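Periplasmic binding protein/LacI transcriptional regulator (Shewanella sp. ANA-3, PDB 5OCP) binds L-arabinofuranose, in both its alpha and beta forms, as the periplasmic sugar-binding component of an arabinose ABC transporter. Local coordinates at residues A[201-206]-A[235-240]; A[209-212]-A[216-219]. All coordinates share one frame; numbering follows the deposited sequence.

Contact 1: residues A[201-206]-A[235-240]; sequences GAVQAI and GDVNAT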
loop_
_atom_site.group_PDB
_atom_site.type_symbol
_atom_site.label_atom_id
_atom_site.label_comp_id
_atom_site.label_asym_id
_atom_site.label_seq_id
_atom_site.Cartn_x
_atom_site.Cartn_y
_atom_site.Cartn_z
ATOM N N GLY A 201 14.758 -2.792 2.948
ATOM C CA GLY A 201 15.467 -3.974 3.519
ATOM C C GLY A 201 16.343 -4.644 2.502
ATOM O O GLY A 201 17.489 -5.075 2.812
ATOM N N ALA A 202 15.841 -4.831 1.279
ATOM C CA ALA A 202 16.621 -5.432 0.218
ATOM C C ALA A 202 17.937 -4.659 -0.040
ATOM O O ALA A 202 18.981 -5.286 -0.333
ATOM C CB ALA A 202 15.844 -5.606 -1.089
ATOM N N VAL A 203 17.906 -3.331 0.056
ATOM C CA VAL A 203 19.031 -2.489 -0.169
ATOM C C VAL A 203 20.138 -2.938 0.798
ATOM O O VAL A 203 21.257 -3.080 0.375
ATOM C CB VAL A 203 18.720 -1.037 0.085
ATOM C CG1 VAL A 203 19.996 -0.206 0.262
ATOM C CG2 VAL A 203 17.865 -0.469 -1.070
ATOM N N GLN A 204 19.791 -3.146 2.041
ATOM C CA GLN A 204 20.814 -3.531 3.052
ATOM C C GLN A 204 21.376 -4.947 2.802
ATOM O O GLN A 204 22.583 -5.166 2.856
ATOM C CB GLN A 204 20.239 -3.373 4.458
ATOM C CG GLN A 204 19.865 -1.921 4.838
ATOM C CD GLN A 204 21.029 -0.936 4.647
ATOM O OE1 GLN A 204 22.138 -1.178 5.148
ATOM N NE2 GLN A 204 20.802 0.147 3.865
ATOM N N ALA A 205 20.547 -5.881 2.381
ATOM C CA ALA A 205 21.044 -7.223 2.012
ATOM C C ALA A 205 22.030 -7.145 0.827
ATOM O O ALA A 205 23.047 -7.873 0.758
ATOM C CB ALA A 205 19.896 -8.159 1.628
ATOM N N ILE A 206 21.693 -6.306 -0.160
ATOM C CA ILE A 206 22.515 -6.182 -1.357
ATOM C C ILE A 206 23.866 -5.614 -0.970
ATOM O O ILE A 206 24.880 -6.105 -1.502
ATOM C CB ILE A 206 21.780 -5.325 -2.396
ATOM C CG1 ILE A 206 20.591 -6.159 -2.908
ATOM C CG2 ILE A 206 22.629 -5.004 -3.588
ATOM C CD1 ILE A 206 19.575 -5.357 -3.779
ATOM N N GLY A 235 21.034 7.457 -4.570
ATOM C CA GLY A 235 21.471 6.496 -5.568
ATOM C C GLY A 235 21.279 4.988 -5.250
ATOM O O GLY A 235 21.619 4.169 -6.089
ATOM N N ASP A 236 20.642 4.652 -4.141
ATOM C CA ASP A 236 20.513 3.248 -3.668
ATOM C C ASP A 236 19.307 2.486 -4.200
ATOM O O ASP A 236 19.255 1.245 -4.153
ATOM C CB ASP A 236 20.471 3.222 -2.147
ATOM C CG ASP A 236 21.870 3.494 -1.488
ATOM O OD1 ASP A 236 22.883 3.289 -2.193
ATOM O OD2 ASP A 236 21.875 3.817 -0.293
ATOM N N VAL A 237 18.306 3.220 -4.692
ATOM C CA VAL A 237 17.119 2.601 -5.361
ATOM C C VAL A 237 16.721 3.439 -6.575
ATOM O O VAL A 237 17.236 4.541 -6.746
ATOM C CB VAL A 237 15.944 2.528 -4.381
ATOM C CG1 VAL A 237 16.284 1.670 -3.185
ATOM C CG2 VAL A 237 15.460 3.898 -3.980
ATOM N N ASN A 238 15.868 2.907 -7.437
ATOM C CA ASN A 238 15.687 3.535 -8.740
ATOM C C ASN A 238 14.365 4.205 -8.980
ATOM O O ASN A 238 14.363 5.292 -9.520
ATOM C CB ASN A 238 15.948 2.572 -9.800
ATOM C CG ASN A 238 17.379 2.046 -9.722
ATOM O OD1 ASN A 238 17.649 1.062 -9.029
ATOM N ND2 ASN A 238 18.324 2.772 -10.361
ATOM N N ALA A 239 13.269 3.532 -8.626
ATOM C CA ALA A 239 11.887 4.003 -9.054
ATOM C C ALA A 239 10.841 3.512 -8.111
ATOM O O ALA A 239 10.970 2.430 -7.520
ATOM C CB ALA A 239 11.525 3.615 -10.480
ATOM N N THR A 240 9.797 4.330 -7.887
ATOM C CA THR A 240 8.639 3.906 -7.138
ATOM C C THR A 240 7.411 4.586 -7.678
ATOM O O THR A 240 7.508 5.614 -8.336
ATOM C CB THR A 240 8.817 4.178 -5.639
ATOM O OG1 THR A 240 7.758 3.617 -4.878
ATOM C CG2 THR A 240 8.853 5.686 -5.348
#
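Val-203 and Val-237 meet methyl to methyl, CG2 of the first lying 3.4 Å from CG1 of the second, closer than carbons usually pack. The two side chains cross at about a right angle. On Val-203 a chi1 of 163° sets CG1 opposite the backbone N and leaves CG2 beside that N, facing the loop of 235-240. CG2 of Val-203 also rests against the backbone, 3.8 Å from Asp-236 O, while CG1 of Val-203 lies 4.2 Å from Asp-236 CB. A single valine of the helix thus fits against both Asp-236 and Val-237, and the contact between the two segments is small and wholly van der Waals.

An ionic tie lies just beyond the segments. The CB of Asp-236 points toward the helix, and OD2 of its carboxylate makes a salt bridge with Lys-207, one turn after Val-203 on the same helix, beside the valine pair.

Gly-235 ends helix 226-234 in a Schellman motif, its positive phi of 91° turning the chain toward strand 239-242. Val-237 is also packed by Tyr-228, Ala-231 and Met-232 of helix 226-234, and both valines touch Ile-219. The contact therefore joins helix 196-208 to the turn between helix 226-234 and strand 239-242, over strand 218-221 of the mixed sheet.

Contact 2: residues A[209-212]-A[216-219]; sequences AGLK and DILI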
loop_
_atom_site.group_PDB
_atom_site.type_symbol
_atom_site.label_atom_id
_atom_site.label_comp_id
_atom_site.label_asym_id
_atom_site.label_seq_id
_atom_site.Cartn_x
_atom_site.Cartn_y
_atom_site.Cartn_z
ATOM N N ALA A 209 26.046 -8.050 0.685
ATOM C CA ALA A 209 26.616 -8.995 -0.252
ATOM C C ALA A 209 27.695 -8.366 -1.120
ATOM O O ALA A 209 28.208 -9.032 -1.997
ATOM C CB ALA A 209 25.492 -9.592 -1.110
ATOM N N GLY A 210 28.063 -7.103 -0.890
ATOM C CA GLY A 210 29.126 -6.421 -1.640
ATOM C C GLY A 210 28.751 -5.936 -3.032
ATOM O O GLY A 210 29.590 -5.791 -3.911
ATOM N N LEU A 211 27.457 -5.715 -3.242
ATOM C CA LEU A 211 26.965 -5.294 -4.516
ATOM C C LEU A 211 26.331 -3.920 -4.353
ATOM O O LEU A 211 26.113 -3.501 -3.248
ATOM C CB LEU A 211 25.922 -6.348 -4.980
ATOM C CG LEU A 211 26.466 -7.718 -5.355
ATOM C CD1 LEU A 211 25.343 -8.759 -5.326
ATOM C CD2 LEU A 211 27.123 -7.576 -6.738
ATOM N N LYS A 212 26.167 -3.162 -5.454
ATOM C CA LYS A 212 25.714 -1.759 -5.399
ATOM C C LYS A 212 24.227 -1.654 -5.777
ATOM O O LYS A 212 23.879 -1.818 -6.929
ATOM C CB LYS A 212 26.537 -0.854 -6.357
ATOM C CG LYS A 212 27.932 -0.509 -5.821
ATOM C CD LYS A 212 28.279 0.960 -6.114
ATOM C CE LYS A 212 29.603 1.393 -5.490
ATOM N NZ LYS A 212 30.760 0.920 -6.311
ATOM N N ASP A 216 24.157 -1.790 -9.775
ATOM C CA ASP A 216 24.360 -3.214 -10.184
ATOM C C ASP A 216 22.993 -3.997 -10.190
ATOM O O ASP A 216 22.709 -4.779 -11.112
ATOM C CB ASP A 216 25.315 -3.952 -9.266
ATOM C CG ASP A 216 26.726 -3.397 -9.262
ATOM O OD1 ASP A 216 27.079 -2.794 -10.291
ATOM O OD2 ASP A 216 27.408 -3.606 -8.185
ATOM N N ILE A 217 22.197 -3.820 -9.137
ATOM C CA ILE A 217 20.874 -4.397 -9.073
ATOM C C ILE A 217 19.901 -3.158 -8.938
ATOM O O ILE A 217 19.984 -2.454 -7.973
ATOM C CB ILE A 217 20.770 -5.297 -7.876
ATOM C CG1 ILE A 217 21.760 -6.467 -8.058
ATOM C CG2 ILE A 217 19.386 -5.871 -7.726
ATOM C CD1 ILE A 217 21.702 -7.411 -6.907
ATOM N N LEU A 218 19.029 -3.034 -9.905
ATOM C CA LEU A 218 17.996 -1.976 -9.924
ATOM C C LEU A 218 16.958 -2.320 -8.905
ATOM O O LEU A 218 16.729 -3.494 -8.599
ATOM C CB LEU A 218 17.355 -1.845 -11.276
ATOM C CG LEU A 218 18.275 -1.525 -12.473
ATOM C CD1 LEU A 218 17.465 -1.569 -13.735
ATOM C CD2 LEU A 218 19.005 -0.226 -12.208
ATOM N N ILE A 219 16.346 -1.295 -8.289
ATOM C CA ILE A 219 15.332 -1.549 -7.274
ATOM C C ILE A 219 14.113 -0.678 -7.662
ATOM O O ILE A 219 14.241 0.523 -7.769
ATOM C CB ILE A 219 15.851 -1.217 -5.888
ATOM C CG1 ILE A 219 17.039 -2.145 -5.589
ATOM C CG2 ILE A 219 14.723 -1.392 -4.884
ATOM C CD1 ILE A 219 17.669 -1.950 -4.254
HETATM O O HOH W 1 29.993 -5.086 -6.474
#
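Lys-212 O accepts two backbone N-H groups from the far side of a tight turn. The shorter bond runs from Asp-216 N to Lys-212 O, 2.9 Å, though its N-H is bent away from the straight line. Ile-217 N adds a weak but straighter bond to Lys-212 O, 3.4 Å.

The side chain of Asp-216 goes to the same residue, at its backbone N. With chi1 at -63° its CG stands opposite its own carbonyl carbon, and Asp-216 OD2 accepts a hydrogen bond from Lys-212 N at 3.0 Å. The N-H comes in from above the carboxylate plane, 38° out of it. Lys-212 is therefore held at both its backbone N and its O by one residue. Asp-216 OD2 also lies 3.4 Å from Lys-212 CB, so the carboxylate sits against the root of the lysine chain, whose ammonium leads away: Lys-212 NZ is 5.9 Å from Asp-216 OD2, and any pull between the charges would act at a distance. A water gives a hydrogen bond to Gly-210 O at 2.7 Å and a weak one to Asp-216 OD2.

The apolar part of the contact is Leu-211 CD1 against Ile-217 CD1, 4.2 Å, the two side chains crossing obliquely. Both also pack on Ile-206 of helix 196-208, which carries the apolar layer into the domain.

Gly-210, with a phi of 77°, closes that helix in a Schellman motif. What follows is the short helix-to-strand connection of an alpha/beta domain of the periplasmic binding protein fold, leading into the parallel strand 218-221.

Both contacts hold helix 196-208 or the loop leaving it to the mixed sheet, and their centres lie about 8 Å apart. Contact 1 is the buried one, made of apolar packing between a helix and the approach to strand 239-242; contact 2 is partly buried and mainly polar, with one apolar pair, within the single connection from that helix to strand 218-221. Ile-219 ties them: its CD1 packs 3.5 Å from Val-203 CG2, and Ile-219 N lies 2.8 Å from Asn-238 OD1, a hydrogen bond between strand 218-221 and the residue leading into strand 239-242. Leu-211 N, 3.1 Å from Ile-206 O in a probable hydrogen bond, links contact 2's loop directly to contact 1's helix.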